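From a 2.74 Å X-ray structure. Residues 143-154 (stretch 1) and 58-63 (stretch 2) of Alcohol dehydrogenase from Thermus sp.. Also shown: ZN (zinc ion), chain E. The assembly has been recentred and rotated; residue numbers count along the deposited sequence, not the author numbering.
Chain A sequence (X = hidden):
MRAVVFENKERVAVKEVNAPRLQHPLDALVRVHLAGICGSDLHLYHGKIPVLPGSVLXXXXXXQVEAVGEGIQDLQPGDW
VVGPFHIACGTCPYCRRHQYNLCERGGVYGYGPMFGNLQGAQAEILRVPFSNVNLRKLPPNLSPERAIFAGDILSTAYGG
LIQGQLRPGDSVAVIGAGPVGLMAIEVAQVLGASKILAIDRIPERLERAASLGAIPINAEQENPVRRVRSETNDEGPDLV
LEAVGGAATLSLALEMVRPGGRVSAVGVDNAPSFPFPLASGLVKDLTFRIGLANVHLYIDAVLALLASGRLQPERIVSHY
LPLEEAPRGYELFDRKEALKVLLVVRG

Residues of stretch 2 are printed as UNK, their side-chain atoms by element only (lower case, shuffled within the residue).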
# COMPACT_ATOMS: atom_id res chain seq x y z
N SER A 143 -33.39 6.42 8.65
CA SER A 143 -34.25 6.07 7.54
C SER A 143 -33.62 4.98 6.65
O SER A 143 -32.40 5.02 6.35
CB SER A 143 -34.54 7.30 6.71
OG SER A 143 -33.47 7.62 5.84
N PRO A 144 -34.43 4.02 6.20
CA PRO A 144 -33.94 2.98 5.28
C PRO A 144 -33.27 3.53 4.04
O PRO A 144 -32.32 2.93 3.55
CB PRO A 144 -35.22 2.23 4.86
CG PRO A 144 -36.20 2.49 5.97
CD PRO A 144 -35.84 3.82 6.58
N GLU A 145 -33.73 4.66 3.52
CA GLU A 145 -33.13 5.20 2.31
C GLU A 145 -31.76 5.77 2.59
O GLU A 145 -30.95 5.89 1.69
CB GLU A 145 -34.04 6.23 1.60
CG GLU A 145 -34.35 7.52 2.34
CD GLU A 145 -35.43 7.40 3.43
OE1 GLU A 145 -35.82 6.27 3.84
OE2 GLU A 145 -35.87 8.46 3.92
N ARG A 146 -31.49 6.12 3.83
CA ARG A 146 -30.14 6.55 4.22
C ARG A 146 -29.30 5.32 4.48
O ARG A 146 -28.18 5.22 4.00
CB ARG A 146 -30.17 7.43 5.48
CG ARG A 146 -28.98 8.36 5.59
CD ARG A 146 -28.63 8.79 7.02
NE ARG A 146 -29.20 10.01 7.65
CZ ARG A 146 -29.55 11.18 7.07
NH1 ARG A 146 -29.47 11.40 5.78
NH2 ARG A 146 -30.00 12.14 7.85
N ALA A 147 -29.87 4.37 5.23
CA ALA A 147 -29.15 3.18 5.68
C ALA A 147 -28.62 2.34 4.54
O ALA A 147 -27.55 1.73 4.67
CB ALA A 147 -30.02 2.31 6.58
N ILE A 148 -29.36 2.27 3.45
CA ILE A 148 -29.00 1.31 2.40
C ILE A 148 -27.55 1.48 1.92
O ILE A 148 -26.88 0.50 1.63
CB ILE A 148 -29.99 1.32 1.23
CG1 ILE A 148 -29.60 0.26 0.20
CG2 ILE A 148 -30.06 2.68 0.57
CD1 ILE A 148 -30.71 -0.04 -0.78
N PHE A 149 -27.06 2.69 1.93
CA PHE A 149 -25.71 3.00 1.43
C PHE A 149 -24.58 2.38 2.25
O PHE A 149 -23.50 2.07 1.72
CB PHE A 149 -25.55 4.49 1.34
CG PHE A 149 -26.46 5.10 0.33
CD1 PHE A 149 -27.75 5.44 0.64
CD2 PHE A 149 -26.05 5.23 -0.96
CE1 PHE A 149 -28.60 5.97 -0.32
CE2 PHE A 149 -26.88 5.78 -1.93
CZ PHE A 149 -28.16 6.15 -1.61
N ALA A 150 -24.85 2.13 3.53
CA ALA A 150 -23.88 1.48 4.40
C ALA A 150 -23.46 0.10 3.91
O ALA A 150 -22.34 -0.35 4.19
CB ALA A 150 -24.45 1.38 5.80
N GLY A 151 -24.37 -0.57 3.19
CA GLY A 151 -24.11 -1.91 2.74
C GLY A 151 -23.15 -2.02 1.57
O GLY A 151 -22.58 -3.12 1.35
N ASP A 152 -22.97 -0.92 0.83
CA ASP A 152 -22.13 -0.99 -0.38
C ASP A 152 -21.36 0.29 -0.64
O ASP A 152 -20.25 0.42 -0.15
CB ASP A 152 -22.98 -1.45 -1.58
CG ASP A 152 -22.23 -1.54 -2.84
OD1 ASP A 152 -21.04 -1.18 -2.89
OD2 ASP A 152 -22.86 -1.95 -3.83
N ILE A 153 -21.91 1.23 -1.38
CA ILE A 153 -21.07 2.31 -1.91
C ILE A 153 -20.47 3.32 -0.89
O ILE A 153 -19.38 3.85 -1.11
CB ILE A 153 -21.77 3.08 -3.03
CG1 ILE A 153 -23.06 3.70 -2.54
CG2 ILE A 153 -22.06 2.17 -4.21
CD1 ILE A 153 -23.51 4.82 -3.47
N LEU A 154 -21.15 3.55 0.23
CA LEU A 154 -20.62 4.43 1.27
C LEU A 154 -19.48 3.74 2.02
O LEU A 154 -18.43 4.32 2.25
CB LEU A 154 -21.72 4.88 2.24
CG LEU A 154 -21.27 5.79 3.38
CD1 LEU A 154 -20.47 6.98 2.84
CD2 LEU A 154 -22.45 6.28 4.17
N UNK A 58 -28.76 -7.81 -8.33
CA UNK A 58 -28.71 -6.79 -7.27
C UNK A 58 -28.07 -7.23 -5.96
O UNK A 58 -28.23 -8.38 -5.53
N UNK A 59 -27.32 -6.31 -5.33
CA UNK A 59 -26.67 -6.59 -4.06
C UNK A 59 -26.76 -5.42 -3.06
O UNK A 59 -26.11 -5.44 -2.01
n UNK A 59 -24.43 -6.06 -6.54
c UNK A 59 -24.55 -5.89 -5.18
c UNK A 59 -23.84 -4.99 -7.05
c UNK A 59 -25.20 -6.91 -4.32
n UNK A 59 -23.60 -4.14 -6.07
c UNK A 59 -24.03 -4.68 -4.89
N UNK A 60 -27.56 -4.41 -3.41
CA UNK A 60 -27.84 -3.32 -2.51
C UNK A 60 -29.28 -3.40 -1.94
O UNK A 60 -30.23 -3.40 -2.72
o UNK A 60 -26.81 -0.48 -5.66
c UNK A 60 -27.70 -2.03 -3.25
c UNK A 60 -26.29 -1.63 -3.64
c UNK A 60 -26.34 -0.39 -4.51
o UNK A 60 -25.96 0.70 -4.07
N UNK A 61 -29.41 -3.49 -0.61
CA UNK A 61 -30.72 -3.63 0.00
C UNK A 61 -30.84 -3.08 1.41
O UNK A 61 -29.86 -2.99 2.17
c UNK A 61 -28.85 -7.33 2.90
c UNK A 61 -31.10 -5.09 0.06
c UNK A 61 -28.32 -7.04 1.65
c UNK A 61 -29.06 -6.32 0.74
c UNK A 61 -30.31 -5.88 1.05
c UNK A 61 -30.83 -6.18 2.28
c UNK A 61 -30.11 -6.91 3.20
N UNK A 62 -32.07 -2.74 1.75
CA UNK A 62 -32.50 -2.52 3.13
C UNK A 62 -33.91 -3.08 3.26
O UNK A 62 -34.71 -2.97 2.33
c UNK A 62 -33.23 -0.18 2.50
c UNK A 62 -32.47 -1.01 3.52
c UNK A 62 -32.98 -0.81 4.95
N UNK A 63 -34.21 -3.69 4.39
CA UNK A 63 -35.52 -4.30 4.56
C UNK A 63 -35.78 -4.78 5.95
O UNK A 63 -35.09 -4.39 6.88
ZN ZN E . -22.28 -2.36 -5.61
O HOH W 1 -20.01 -3.36 -5.59

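Position 58 carries no side-chain atoms beyond its backbone, and its phi and psi of 100° and 142° would jam a CB against the carbonyl oxygen of the residue before. It touches nothing on stretch 1. That backbone by itself calls for glycine, so this is Gly58.

Position 59 has one carbon followed by a five-membered ring of three carbons and two nitrogens, and the ring approaches Asp152 OD2 edge-on, which can only be histidine. His59 NE2 lies 2.3 Å from ZN, and Asp152 supplies another ligand from stretch 1, with OD2 1.9 Å from ZN. The same Asp152 OD2 sits near the ring plane, 3.2 Å from His59 CD2. His59 NE2 and Asp152 OD2 are also 3.2 Å apart, yet they form no hydrogen bond: both bind the same ion. Water 1 and one atom from elsewhere in the structure also bind the zinc.

Position 60 shows three carbons in an unbranched chain, the third bearing two oxygens; the chain runs alongside Asp152, and one oxygen faces Ile153. This is a glutamate. Glu60 CG lies 3.5 Å from Asp152 OD2, while the carboxylate oxygens are hydrogen-bonded elsewhere in the structure. Ile153 CG2 is 4.2 Å from Glu60 OE2, a looser apolar neighbour.

Position 61 has one carbon and then a ring of six carbons, with no oxygen on it. Its CA-to-CB bond points away from stretch 1, and its backbone meets Ile148; hence phenylalanine. Ile148 CD1 packs 3.7 Å from Phe61 CA.

Position 62 carries three carbons, the first bearing the other two, and points toward stretch 1, where one outer carbon nears Ile148 CB and the other Pro144 CB. This beta-branched residue is Val62. One methyl, Val62 CG1, lies 3.8 Å from Ile148 CB and 3.4 Å from Pro144 O; the other, Val62 CG2, lies 3.8 Å from Pro144 CB.

Position 63 again has no side-chain atoms, and its strand backbone reaches nothing on stretch 1. It is Gly63.

The contact divides into two zones along stretch 2. At one end, zinc joins His59 to Asp152 where no direct polar bond crosses; at the other, Val62 packs against Pro144 and Ile148, with Ile148 CA 5.2 Å from Val62 CA. Ile148, with chi1 and chi2 both t, extends its CD1 over the backbone of Glu60 and Phe61. A shared metal fixes one end and apolar side chains close the other; the stretches together bury 390 Å², with Glu60 also contributing, and no hydrogen bond crosses between them.

Stretch 2 58-63: GHEFVG
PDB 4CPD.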